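Local coordinates for protein inorganic pyrophosphatase (Neisseria gonorrhoeae, PDB 5TEA) that probably catalyses the magnesium-dependent hydrolysis of inorganic pyrophosphate to two phosphate ions, working as a homohexamer, at residues V84-L89 and D122-N127; L95-I100 and I115-A120. One frame throughout, in Å; residues are numbered along the deposited sequence. Where two conformers were deposited one is given.

Interaction 1 of 2, residues V84-L89 and D122-N127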
loop_
_atom_site.group_PDB
_atom_site.type_symbol
_atom_site.label_atom_id
_atom_site.label_comp_id
_atom_site.label_asym_id
_atom_site.label_seq_id
_atom_site.Cartn_x
_atom_site.Cartn_y
_atom_site.Cartn_z
ATOM N N VAL B 84 -3.878 -19.688 -0.490
ATOM C CA VAL B 84 -2.537 -19.116 -0.429
ATOM C C VAL B 84 -2.203 -18.482 -1.775
ATOM O O VAL B 84 -2.249 -19.147 -2.811
ATOM C CB VAL B 84 -1.501 -20.183 -0.046
ATOM C CG1 VAL B 84 -0.077 -19.614 -0.091
ATOM C CG2 VAL B 84 -1.844 -20.771 1.344
ATOM N N THR B 85 -1.876 -17.192 -1.760
ATOM C CA THR B 85 -1.427 -16.469 -2.941
ATOM C C THR B 85 -0.267 -15.570 -2.540
ATOM O O THR B 85 -0.077 -15.263 -1.362
ATOM C CB THR B 85 -2.525 -15.577 -3.565
ATOM O OG1 THR B 85 -2.955 -14.608 -2.601
ATOM C CG2 THR B 85 -3.733 -16.386 -4.050
ATOM N N GLU B 86 0.478 -15.102 -3.539
ATOM C CA GLU B 86 1.542 -14.137 -3.260
ATOM C C GLU B 86 0.971 -12.759 -2.920
ATOM O O GLU B 86 1.479 -12.076 -2.020
ATOM C CB GLU B 86 2.504 -14.051 -4.453
ATOM C CG GLU B 86 3.549 -15.179 -4.524
ATOM C CD GLU B 86 3.108 -16.426 -5.319
ATOM O OE1 GLU B 86 2.486 -16.297 -6.409
ATOM O OE2 GLU B 86 3.411 -17.550 -4.847
ATOM N N GLN B 87 -0.077 -12.330 -3.626
ATOM C CA GLN B 87 -0.709 -11.051 -3.379
ATOM C C GLN B 87 -2.163 -11.246 -2.946
ATOM O O GLN B 87 -2.849 -12.134 -3.464
ATOM C CB GLN B 87 -0.631 -10.168 -4.641
ATOM C CG GLN B 87 0.809 -9.745 -5.017
ATOM C CD GLN B 87 1.536 -10.727 -5.942
ATOM O OE1 GLN B 87 0.913 -11.505 -6.671
ATOM N NE2 GLN B 87 2.869 -10.675 -5.927
ATOM N N PRO B 88 -2.659 -10.447 -2.001
ATOM C CA PRO B 88 -4.014 -10.690 -1.469
ATOM C C PRO B 88 -5.104 -10.634 -2.536
ATOM O O PRO B 88 -5.046 -9.848 -3.488
ATOM C CB PRO B 88 -4.198 -9.570 -0.429
ATOM C CG PRO B 88 -2.818 -9.170 -0.046
ATOM C CD PRO B 88 -1.964 -9.364 -1.279
ATOM N N LEU B 89 -6.107 -11.491 -2.359
ATOM C CA LEU B 89 -7.302 -11.506 -3.187
ATOM C C LEU B 89 -8.422 -10.689 -2.547
ATOM O O LEU B 89 -8.599 -10.712 -1.328
ATOM C CB LEU B 89 -7.741 -12.961 -3.393
ATOM C CG LEU B 89 -8.648 -13.303 -4.563
ATOM C CD1 LEU B 89 -8.026 -12.823 -5.862
ATOM C CD2 LEU B 89 -8.931 -14.815 -4.602
ATOM N N ASP B 122 -2.114 -20.768 -11.715
ATOM C CA ASP B 122 -1.229 -19.741 -11.152
ATOM C C ASP B 122 -0.016 -19.595 -12.066
ATOM O O ASP B 122 0.931 -20.382 -11.981
ATOM C CB ASP B 122 -0.799 -20.106 -9.727
ATOM C CG ASP B 122 0.009 -18.988 -9.053
ATOM O OD1 ASP B 122 0.628 -18.161 -9.751
ATOM O OD2 ASP B 122 0.016 -18.921 -7.818
ATOM N N ARG B 123 -0.033 -18.575 -12.926
ATOM C CA ARG B 123 1.077 -18.357 -13.843
ATOM C C ARG B 123 2.115 -17.408 -13.275
ATOM O O ARG B 123 3.038 -17.015 -13.997
ATOM C CB ARG B 123 0.547 -17.860 -15.194
ATOM C CG ARG B 123 -0.449 -18.871 -15.772
ATOM C CD ARG B 123 -0.887 -18.600 -17.188
ATOM N NE ARG B 123 -2.083 -19.395 -17.475
ATOM C CZ ARG B 123 -2.739 -19.389 -18.632
ATOM N NH1 ARG B 123 -2.320 -18.632 -19.641
ATOM N NH2 ARG B 123 -3.827 -20.139 -18.773
ATOM N N ASN B 124 1.987 -17.032 -11.999
ATOM C CA ASN B 124 3.058 -16.283 -11.355
ATOM C C ASN B 124 4.121 -17.209 -10.769
ATOM O O ASN B 124 5.319 -16.956 -10.922
ATOM C CB ASN B 124 2.497 -15.382 -10.253
ATOM C CG ASN B 124 3.568 -14.518 -9.606
ATOM O OD1 ASN B 124 4.297 -13.791 -10.284
ATOM N ND2 ASN B 124 3.674 -14.602 -8.284
ATOM N N ASN B 125 3.718 -18.272 -10.079
ATOM C CA ASN B 125 4.690 -19.256 -9.623
ATOM C C ASN B 125 4.699 -20.513 -10.486
ATOM O O ASN B 125 5.453 -21.445 -10.194
ATOM C CB ASN B 125 4.460 -19.607 -8.145
ATOM C CG ASN B 125 3.118 -20.295 -7.877
ATOM O OD1 ASN B 125 2.573 -20.990 -8.723
ATOM N ND2 ASN B 125 2.582 -20.077 -6.690
ATOM N N GLY B 126 3.910 -20.549 -11.553
ATOM C CA GLY B 126 3.937 -21.711 -12.426
ATOM C C GLY B 126 3.355 -22.960 -11.800
ATOM O O GLY B 126 3.857 -24.063 -12.046
ATOM N N ASN B 127 2.288 -22.814 -11.006
ATOM C CA ASN B 127 1.654 -23.933 -10.310
ATOM C C ASN B 127 2.672 -24.707 -9.474
ATOM O O ASN B 127 2.731 -25.937 -9.501
ATOM C CB ASN B 127 0.935 -24.843 -11.305
ATOM C CG ASN B 127 -0.072 -24.075 -12.135
ATOM O OD1 ASN B 127 -0.948 -23.413 -11.584
ATOM N ND2 ASN B 127 0.069 -24.125 -13.457
HETATM O O HOH W 1 -0.290 -15.828 -6.299
HETATM O O HOH W 2 4.569 -12.634 -6.400
#

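Interaction 2 of 2, residues L95-I100 and I115-A120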
loop_
_atom_site.group_PDB
_atom_site.type_symbol
_atom_site.label_atom_id
_atom_site.label_comp_id
_atom_site.label_asym_id
_atom_site.label_seq_id
_atom_site.Cartn_x
_atom_site.Cartn_y
_atom_site.Cartn_z
ATOM N N LEU B 95 -13.195 -18.507 -7.541
ATOM C CA LEU B 95 -12.168 -19.070 -8.409
ATOM C C LEU B 95 -12.200 -20.590 -8.339
ATOM O O LEU B 95 -12.654 -21.182 -7.356
ATOM C CB LEU B 95 -10.771 -18.575 -8.024
ATOM C CG LEU B 95 -10.174 -19.146 -6.719
ATOM C CD1 LEU B 95 -8.657 -19.020 -6.761
ATOM C CD2 LEU B 95 -10.719 -18.416 -5.492
ATOM N N GLU B 96 -11.690 -21.210 -9.394
ATOM C CA GLU B 96 -11.326 -22.616 -9.342
ATOM C C GLU B 96 -9.988 -22.734 -8.634
ATOM O O GLU B 96 -9.027 -22.029 -8.973
ATOM C CB GLU B 96 -11.257 -23.197 -10.758
ATOM C CG GLU B 96 -12.606 -23.128 -11.443
ATOM C CD GLU B 96 -12.645 -23.884 -12.764
ATOM O OE1 GLU B 96 -11.613 -24.473 -13.136
ATOM O OE2 GLU B 96 -13.707 -23.878 -13.424
ATOM N N ALA B 97 -9.927 -23.612 -7.635
ATOM C CA ALA B 97 -8.752 -23.721 -6.785
ATOM C C ALA B 97 -8.345 -25.178 -6.635
ATOM O O ALA B 97 -9.198 -26.064 -6.563
ATOM C CB ALA B 97 -9.009 -23.111 -5.403
ATOM N N ARG B 98 -7.042 -25.416 -6.555
ATOM C CA ARG B 98 -6.546 -26.768 -6.327
ATOM C C ARG B 98 -6.483 -27.030 -4.828
ATOM O O ARG B 98 -5.965 -26.200 -4.075
ATOM C CB ARG B 98 -5.165 -26.966 -6.962
ATOM C CG ARG B 98 -4.419 -28.200 -6.448
ATOM C CD ARG B 98 -3.053 -28.370 -7.112
ATOM N NE ARG B 98 -3.168 -28.863 -8.481
ATOM C CZ ARG B 98 -3.287 -30.145 -8.824
ATOM N NH1 ARG B 98 -3.302 -31.100 -7.902
ATOM N NH2 ARG B 98 -3.388 -30.473 -10.102
ATOM N N VAL B 99 -7.021 -28.177 -4.406
ATOM C CA VAL B 99 -6.940 -28.647 -3.021
ATOM C C VAL B 99 -5.546 -29.228 -2.788
ATOM O O VAL B 99 -5.154 -30.187 -3.464
ATOM C CB VAL B 99 -8.008 -29.717 -2.751
ATOM C CG1 VAL B 99 -7.852 -30.314 -1.334
ATOM C CG2 VAL B 99 -9.406 -29.180 -2.983
ATOM N N ILE B 100 -4.796 -28.680 -1.831
ATOM C CA ILE B 100 -3.467 -29.216 -1.540
ATOM C C ILE B 100 -3.328 -29.800 -0.141
ATOM O O ILE B 100 -2.286 -30.417 0.144
ATOM C CB ILE B 100 -2.334 -28.188 -1.793
ATOM C CG1 ILE B 100 -2.380 -27.036 -0.780
ATOM C CG2 ILE B 100 -2.321 -27.711 -3.261
ATOM C CD1 ILE B 100 -1.133 -26.155 -0.811
ATOM N N ILE B 115 -9.802 -26.224 4.516
ATOM C CA ILE B 115 -9.151 -26.802 3.337
ATOM C C ILE B 115 -8.086 -25.829 2.864
ATOM O O ILE B 115 -8.340 -24.623 2.787
ATOM C CB ILE B 115 -10.184 -27.065 2.230
ATOM C CG1 ILE B 115 -11.399 -27.817 2.793
ATOM C CG2 ILE B 115 -9.564 -27.856 1.067
ATOM C CD1 ILE B 115 -11.009 -29.177 3.409
ATOM N N VAL B 116 -6.882 -26.335 2.577
ATOM C CA VAL B 116 -5.784 -25.498 2.091
ATOM C C VAL B 116 -5.770 -25.578 0.570
ATOM O O VAL B 116 -5.769 -26.676 -0.004
ATOM C CB VAL B 116 -4.433 -25.932 2.681
ATOM C CG1 VAL B 116 -3.348 -24.923 2.279
ATOM C CG2 VAL B 116 -4.518 -26.078 4.198
ATOM N N CYS B 117 -5.795 -24.418 -0.082
ATOM C CA CYS B 117 -5.937 -24.355 -1.530
ATOM C C CYS B 117 -4.968 -23.336 -2.102
ATOM O O CYS B 117 -4.511 -22.422 -1.405
ATOM C CB CYS B 117 -7.359 -23.942 -1.957
ATOM S SG CYS B 117 -8.658 -25.130 -1.596
ATOM N N VAL B 118 -4.715 -23.479 -3.401
ATOM C CA VAL B 118 -4.084 -22.439 -4.216
ATOM C C VAL B 118 -4.938 -22.261 -5.466
ATOM O O VAL B 118 -5.709 -23.161 -5.835
ATOM C CB VAL B 118 -2.629 -22.810 -4.593
ATOM C CG1 VAL B 118 -1.748 -22.859 -3.328
ATOM C CG2 VAL B 118 -2.597 -24.172 -5.336
ATOM N N PRO B 119 -4.824 -21.126 -6.147
ATOM C CA PRO B 119 -5.527 -20.988 -7.431
ATOM C C PRO B 119 -5.120 -22.116 -8.368
ATOM O O PRO B 119 -3.953 -22.524 -8.403
ATOM C CB PRO B 119 -5.054 -19.627 -7.958
ATOM C CG PRO B 119 -4.595 -18.882 -6.723
ATOM C CD PRO B 119 -3.981 -19.951 -5.858
ATOM N N ALA B 120 -6.099 -22.631 -9.117
ATOM C CA ALA B 120 -5.827 -23.793 -9.967
ATOM C C ALA B 120 -4.932 -23.436 -11.147
ATOM O O ALA B 120 -4.217 -24.301 -11.661
ATOM C CB ALA B 120 -7.131 -24.415 -10.468
HETATM O O HOH W 3 -3.904 -26.926 -10.795
#

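Interaction 1 of 2, residues V84-L89 and D122-N127
E86 and N124 reach each other through two different first torsions. E86 sets CG anti to its carbonyl carbon (chi1 -80°), and its chain bends at chi2. N124 sets CG anti to its backbone N (chi1 -177°). The two side chains approach obliquely, and N124 ND2 donates to E86 OE1 at 2.8 Å. OE1 is met from above the carboxylate plane, but it lies almost in the amide plane of N124. The second carboxylate oxygen goes to the next residue: N125 ND2 donates to E86 OE2 at 3.2 Å, on the syn lone pair. The carboxylate thus spans two consecutive amides.

Water adds to this link. One molecule donates to E86 OE1 at 2.8 Å, accepts from E86 N and makes a weak bond to D122 OD2. D122 OD2 is itself 3.9 Å from E86 OE1, a proximity of like charges that the amide donors and the water probably ease. A second water accepts from both Q87 NE2 and N124 ND2.

The loop 122-127 is shaped from within. D122 OD1 accepts from N124 N at 2.9 Å and from N125 N at 3.1 Å. N125 OD1 bonds to A128 N, which helps to place its amide. N124 OD1 turns to other chains, accepting from A57 N of the second subunit and Q142 NE2 of the third. The contact joins two loops of the pyrophosphatase fold at a subunit interface, away from the metal and substrate sites. On the 122-127 side it is built on an Asx turn at D122.

Interaction 2 of 2, residues L95-I100 and I115-A120
I115 meets V99 across the strand pair, with I115 CG2 3.8 Å from V99 CG1. I115 also rests on V173 and I174 of helix 167-183, which V99 touches through A170 and I174. V116 follows. Its carbonyl O accepts from I100 N at 2.9 Å, and its CG1 packs 3.8 Å from I100 CG1. I100 holds CG1 between its backbone N and carbonyl carbon (chi1 69°), which lays that carbon beside V116.

C117 forms a non-hydrogen-bonded pair with V99. Its CB lies 3.9 Å from A97 CB, and its CA makes a CA-H...O contact with R98 O. V118 forms the hydrogen-bonded pair with R98. R98 N donates to V118 O at 2.7 Å, and V118 N donates back to R98 O at 3.1 Å. V118 CG2 touches both I100 CG2 and R98 CB, each 4.1 Å away. The V118 and I100 side chains cross at about a right angle.

P119 pairs with A97, but their side chains diverge. Its ring carbon CB touches L95 CD1 instead, and the ring also packs on I54 of the second subunit. At A120 the backbone N still donates to E96 O, at 3.0 Å. A water bridges A120 O and R98 NE.

The 131° between the strand directions shows a strong twist. This is an antiparallel beta hairpin in the mixed main sheet of the pyrophosphatase fold, with helix 167-183 packing on V99 and I115.

How the interactions relate
Interaction 2 is nested along the chain inside the loop closed by interaction 1. The order is 84-89, 95-100, 115-120, then 122-127. Their centres are 11 Å apart, on the same side of the chain's centre. Strand 80-83 runs parallel to strand 110-119 and leads into 84-89. Strand 110-119, the second arm of the hairpin, leads into 122-127. The two contacts touch directly: V84 N lies 3.0 Å from C117 O, a probable hydrogen bond, and T85 packs on P119. Interaction 1 therefore joins loops that leave neighbouring strands, while interaction 2 lies within the sheet. Both reach the second subunit, so this part of the fold takes part in hexamer assembly.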